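Local coordinates for protein antigen, P35 (Borreliella spielmanii A14S, PDB 6HPN) that is of unknown function but, as an outer surface protein of the PFam54 family, is thought to play a part in the pathogenesis of Lyme disease, at residues H142-K146 and P147-T151; H207-I210 and L211-N215. All coordinates share one frame; numbering follows the deposited sequence.

Interaction 1. Residues H142-K146 and P147-T151; sequences HHLNK and PNLKT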
loop_
_atom_site.group_PDB
_atom_site.type_symbol
_atom_site.label_atom_id
_atom_site.label_comp_id
_atom_site.label_asym_id
_atom_site.label_seq_id
_atom_site.Cartn_x
_atom_site.Cartn_y
_atom_site.Cartn_z
ATOM N N HIS A 142 -22.189 -16.834 5.225
ATOM C CA HIS A 142 -22.834 -17.675 6.262
ATOM C C HIS A 142 -22.603 -19.162 5.953
ATOM O O HIS A 142 -22.571 -19.957 6.903
ATOM C CB HIS A 142 -24.300 -17.284 6.474
ATOM C CG HIS A 142 -25.169 -17.379 5.271
ATOM N ND1 HIS A 142 -25.984 -18.477 5.038
ATOM C CD2 HIS A 142 -25.374 -16.512 4.254
ATOM C CE1 HIS A 142 -26.658 -18.284 3.917
ATOM N NE2 HIS A 142 -26.297 -17.082 3.415
ATOM N N HIS A 143 -22.352 -19.546 4.705
ATOM C CA HIS A 143 -22.112 -20.976 4.366
ATOM C C HIS A 143 -20.735 -21.430 4.904
ATOM O O HIS A 143 -20.501 -22.661 4.972
ATOM C CB HIS A 143 -22.389 -21.227 2.867
ATOM C CG HIS A 143 -23.844 -21.136 2.518
ATOM N ND1 HIS A 143 -24.314 -20.435 1.415
ATOM C CD2 HIS A 143 -24.944 -21.630 3.135
ATOM C CE1 HIS A 143 -25.630 -20.523 1.349
ATOM N NE2 HIS A 143 -26.043 -21.236 2.408
ATOM N N LEU A 144 -19.867 -20.508 5.351
ATOM C CA LEU A 144 -18.473 -20.841 5.761
ATOM C C LEU A 144 -18.394 -21.241 7.232
ATOM O O LEU A 144 -19.095 -20.649 8.055
ATOM C CB LEU A 144 -17.561 -19.633 5.543
ATOM C CG LEU A 144 -17.355 -19.209 4.091
ATOM C CD1 LEU A 144 -16.559 -17.909 4.024
ATOM C CD2 LEU A 144 -16.674 -20.309 3.297
ATOM N N ASN A 145 -17.451 -22.136 7.529
ATOM C CA ASN A 145 -17.090 -22.580 8.895
ATOM C C ASN A 145 -16.288 -21.478 9.612
ATOM O O ASN A 145 -15.700 -20.569 8.941
ATOM C CB ASN A 145 -16.370 -23.928 8.853
ATOM C CG ASN A 145 -14.950 -23.849 8.330
ATOM O OD1 ASN A 145 -14.267 -22.824 8.447
ATOM N ND2 ASN A 145 -14.487 -24.948 7.760
ATOM N N LYS A 146 -16.235 -21.592 10.939
ATOM C CA LYS A 146 -15.707 -20.558 11.855
ATOM C C LYS A 146 -14.211 -20.378 11.645
ATOM O O LYS A 146 -13.762 -19.239 11.531
ATOM C CB LYS A 146 -16.121 -20.885 13.288
ATOM C CG LYS A 146 -17.533 -20.403 13.574
ATOM C CD LYS A 146 -18.241 -21.025 14.737
ATOM C CE LYS A 146 -19.456 -20.214 15.140
ATOM N NZ LYS A 146 -19.896 -20.557 16.514
ATOM N N PRO A 147 -13.380 -21.452 11.587
ATOM C CA PRO A 147 -11.938 -21.282 11.310
ATOM C C PRO A 147 -11.676 -20.396 10.080
ATOM O O PRO A 147 -10.820 -19.526 10.113
ATOM C CB PRO A 147 -11.427 -22.719 11.080
ATOM C CG PRO A 147 -12.404 -23.596 11.863
ATOM C CD PRO A 147 -13.748 -22.865 11.809
ATOM N N ASN A 148 -12.453 -20.608 9.015
ATOM C CA ASN A 148 -12.287 -19.895 7.722
ATOM C C ASN A 148 -12.771 -18.453 7.896
ATOM O O ASN A 148 -12.112 -17.551 7.387
ATOM C CB ASN A 148 -12.965 -20.644 6.574
ATOM C CG ASN A 148 -12.238 -21.918 6.205
ATOM O OD1 ASN A 148 -11.051 -22.105 6.526
ATOM N ND2 ASN A 148 -12.964 -22.810 5.565
ATOM N N LEU A 149 -13.843 -18.239 8.640
ATOM C CA LEU A 149 -14.325 -16.864 8.925
ATOM C C LEU A 149 -13.269 -16.117 9.741
ATOM O O LEU A 149 -13.041 -14.940 9.460
ATOM C CB LEU A 149 -15.681 -16.922 9.643
ATOM C CG LEU A 149 -16.889 -17.193 8.741
ATOM C CD1 LEU A 149 -18.120 -17.569 9.555
ATOM C CD2 LEU A 149 -17.194 -15.977 7.843
ATOM N N LYS A 150 -12.618 -16.777 10.695
ATOM C CA LYS A 150 -11.583 -16.136 11.556
ATOM C C LYS A 150 -10.344 -15.790 10.723
ATOM O O LYS A 150 -9.724 -14.730 10.970
ATOM C CB LYS A 150 -11.257 -17.033 12.745
ATOM C CG LYS A 150 -12.389 -17.107 13.757
ATOM C CD LYS A 150 -12.109 -17.985 14.933
ATOM C CE LYS A 150 -12.920 -17.575 16.143
ATOM N NZ LYS A 150 -12.450 -18.269 17.369
ATOM N N THR A 151 -10.003 -16.630 9.743
ATOM C CA THR A 151 -8.831 -16.365 8.882
ATOM C C THR A 151 -9.101 -15.070 8.121
ATOM O O THR A 151 -8.210 -14.208 8.110
ATOM C CB THR A 151 -8.521 -17.525 7.943
ATOM O OG1 THR A 151 -8.296 -18.709 8.698
ATOM C CG2 THR A 151 -7.305 -17.220 7.100
#
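P147 lies over the side-chain amide of N145, its CD 3.4 Å from N145 OD1 and the two side chains crossing at about a right angle. Its nitrogen carries no hydrogen, which costs nothing in the first turn of a helix, where backbone nitrogens have no preceding turn to bond to. N148 supplies the N-H that the cap takes up: N148 N donates to N145 OD1 at 2.9 Å, reaching it almost head-on with a C=O...N angle of 172°. The first torsion of N145 (chi1 73°) sets CG between its own backbone N and carbonyl carbon, folding the amide back over the helix start. A weak second bond runs from N148 N to N145 O. The two asparagine amides sit close without bonding each other, their planes 37° apart, while the N148 side chain also touches I220 of helix 200-221. L149 N then donates to N145 O at 3.0 Å, in the carbonyl plane. Its side chain reaches back past the cap: L149 CG meets L144 CB at 4.1 Å, and L149 CD1 comes to 3.6 Å from L144 O. I22 and I25 of helix 16-40 pack on L149, and I220 on L144. K150 N closes the next turn on K146 O at 2.8 Å; the K146 ammonium turns elsewhere, forming salt bridges with D15 and E17. T151 bonds back to P147 O twice, through OG1 at 3.0 Å and through its backbone N, from opposite faces of the carbonyl plane. Asparagine N-cap and leucine pair, the latter joining the residue before the cap to the fourth residue after it, form the hydrophobic staple and capped N-terminus that start helix 146-179 after the loop from helix 106-135.

Interaction 2. Residues H207-I210 and L211-N215; sequences HNLI and LNLIN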
loop_
_atom_site.group_PDB
_atom_site.type_symbol
_atom_site.label_atom_id
_atom_site.label_comp_id
_atom_site.label_asym_id
_atom_site.label_seq_id
_atom_site.Cartn_x
_atom_site.Cartn_y
_atom_site.Cartn_z
ATOM N N HIS A 207 6.069 -9.512 0.310
ATOM C CA HIS A 207 5.627 -10.200 -0.932
ATOM C C HIS A 207 4.978 -11.539 -0.549
ATOM O O HIS A 207 3.859 -11.763 -0.968
ATOM C CB HIS A 207 6.778 -10.344 -1.929
ATOM C CG HIS A 207 6.375 -11.043 -3.180
ATOM N ND1 HIS A 207 6.306 -12.429 -3.260
ATOM C CD2 HIS A 207 6.023 -10.570 -4.400
ATOM C CE1 HIS A 207 5.944 -12.786 -4.480
ATOM N NE2 HIS A 207 5.759 -11.659 -5.202
ATOM N N ASN A 208 5.648 -12.346 0.274
ATOM C CA ASN A 208 5.236 -13.735 0.591
ATOM C C ASN A 208 4.014 -13.716 1.498
ATOM O O ASN A 208 3.162 -14.600 1.355
ATOM C CB ASN A 208 6.351 -14.566 1.237
ATOM C CG ASN A 208 7.498 -14.822 0.283
ATOM O OD1 ASN A 208 7.294 -14.923 -0.918
ATOM N ND2 ASN A 208 8.711 -14.866 0.785
ATOM N N LEU A 209 3.915 -12.754 2.407
ATOM C CA LEU A 209 2.709 -12.683 3.257
ATOM C C LEU A 209 1.494 -12.409 2.369
ATOM O O LEU A 209 0.497 -13.125 2.500
ATOM C CB LEU A 209 2.872 -11.607 4.327
ATOM C CG LEU A 209 1.706 -11.514 5.311
ATOM C CD1 LEU A 209 1.575 -12.771 6.148
ATOM C CD2 LEU A 209 1.862 -10.317 6.225
ATOM N N ILE A 210 1.565 -11.388 1.523
ATOM C CA ILE A 210 0.424 -10.967 0.673
ATOM C C ILE A 210 0.082 -12.137 -0.250
ATOM O O ILE A 210 -1.095 -12.468 -0.373
ATOM C CB ILE A 210 0.753 -9.683 -0.110
ATOM C CG1 ILE A 210 0.836 -8.464 0.805
ATOM C CG2 ILE A 210 -0.225 -9.471 -1.261
ATOM C CD1 ILE A 210 1.605 -7.324 0.177
ATOM N N LEU A 211 1.075 -12.744 -0.883
ATOM C CA LEU A 211 0.819 -13.890 -1.783
ATOM C C LEU A 211 -0.043 -14.908 -1.018
ATOM O O LEU A 211 -1.025 -15.414 -1.581
ATOM C CB LEU A 211 2.150 -14.501 -2.247
ATOM C CG LEU A 211 2.058 -15.788 -3.083
ATOM C CD1 LEU A 211 1.468 -15.537 -4.461
ATOM C CD2 LEU A 211 3.423 -16.437 -3.230
ATOM N N ASN A 212 0.300 -15.254 0.219
ATOM C CA ASN A 212 -0.376 -16.446 0.781
ATOM C C ASN A 212 -1.631 -15.986 1.539
ATOM O O ASN A 212 -2.601 -16.770 1.596
ATOM C CB ASN A 212 0.632 -17.499 1.267
ATOM C CG ASN A 212 1.517 -17.117 2.419
ATOM O OD1 ASN A 212 1.032 -16.880 3.519
ATOM N ND2 ASN A 212 2.819 -17.177 2.201
ATOM N N LEU A 213 -1.771 -14.693 1.823
ATOM C CA LEU A 213 -3.103 -14.144 2.208
ATOM C C LEU A 213 -4.066 -14.127 1.018
ATOM O O LEU A 213 -5.238 -14.492 1.223
ATOM C CB LEU A 213 -2.937 -12.739 2.779
ATOM C CG LEU A 213 -2.268 -12.673 4.148
ATOM C CD1 LEU A 213 -2.583 -11.332 4.779
ATOM C CD2 LEU A 213 -2.689 -13.827 5.060
ATOM N N ILE A 214 -3.603 -13.749 -0.174
ATOM C CA ILE A 214 -4.468 -13.696 -1.389
ATOM C C ILE A 214 -4.882 -15.126 -1.792
ATOM O O ILE A 214 -6.074 -15.342 -2.136
ATOM C CB ILE A 214 -3.774 -12.936 -2.543
ATOM C CG1 ILE A 214 -3.587 -11.441 -2.251
ATOM C CG2 ILE A 214 -4.521 -13.151 -3.845
ATOM C CD1 ILE A 214 -4.704 -10.558 -2.740
ATOM N N ASN A 215 -3.942 -16.066 -1.779
ATOM C CA ASN A 215 -4.207 -17.488 -2.113
ATOM C C ASN A 215 -5.179 -18.082 -1.092
ATOM O O ASN A 215 -6.136 -18.781 -1.499
ATOM C CB ASN A 215 -2.916 -18.301 -2.203
ATOM C CG ASN A 215 -2.216 -18.124 -3.542
ATOM O OD1 ASN A 215 -2.853 -17.761 -4.534
ATOM N ND2 ASN A 215 -0.921 -18.399 -3.591
#
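The N-H groups of L211, N212, L213 and I214 donate to the carbonyls of H207, N208, L209 and I210, four residues earlier. L211 N binds H207 O at 3.0 Å, in the carbonyl plane, and L213 N binds L209 O at 2.8 Å. I214 N meets I210 O at the same 2.8 Å, with an N-H...O angle of 161°. The bond from N212 N to N208 O is longer, 3.1 Å, its donor tilted 34° from the carbonyl plane; N212 N also makes a weak bond to L209 O, so its N-H is shared between two carbonyls. The pattern is that of an alpha-helix, slightly distorted at N212, in the middle of helix 200-221, one of the long helices of this all-helical fold; both segments lie within the Bbcrasp-1 domain in the C-terminal part of the full-length protein. Apolar contacts follow the same four-residue spacing. L209 CG lies 4.3 Å from L213 CG, and I210 CG2 lies 4.0 Å from I214 CG1. The isoleucines run side by side, pointing the same way; I210 CG2, anti to its own backbone N, is the branch turned to the next turn. The leucine pair faces helix 146-179, L209 against L162 and L213 against D155 and L159. The isoleucine pair faces helix 106-135, where I210 meets A126 and I214 meets E129 and I130. Among polar side chains, N212 folds back on its own helix, chi1 65°, bringing its amide beside N208 O without forming a hydrogen bond there. The hydroxyls of T216, T217 and T218 bond to the carbonyls of N212, L213 and I214, respectively.

Both contacts are local and lie mainly at the surface, each with one buried leucine, L149 in interaction 1 and L213 in interaction 2. Interaction 1 sits about 26 Å from the centre of the chain, against about 14 Å for interaction 2; their centres are about 19 Å apart and their nearest atoms about 6 Å, so they do not touch. Helices 146-179 and 200-221 are common to both: the first is started by interaction 1 and packs on the leucines of interaction 2 further along, while the second carries interaction 2 and sends I220 to interaction 1. Both have backbone bonds and aliphatic pairs; interaction 1 adds a side-chain cap, and its K146 pairs with acidic residues outside the segments.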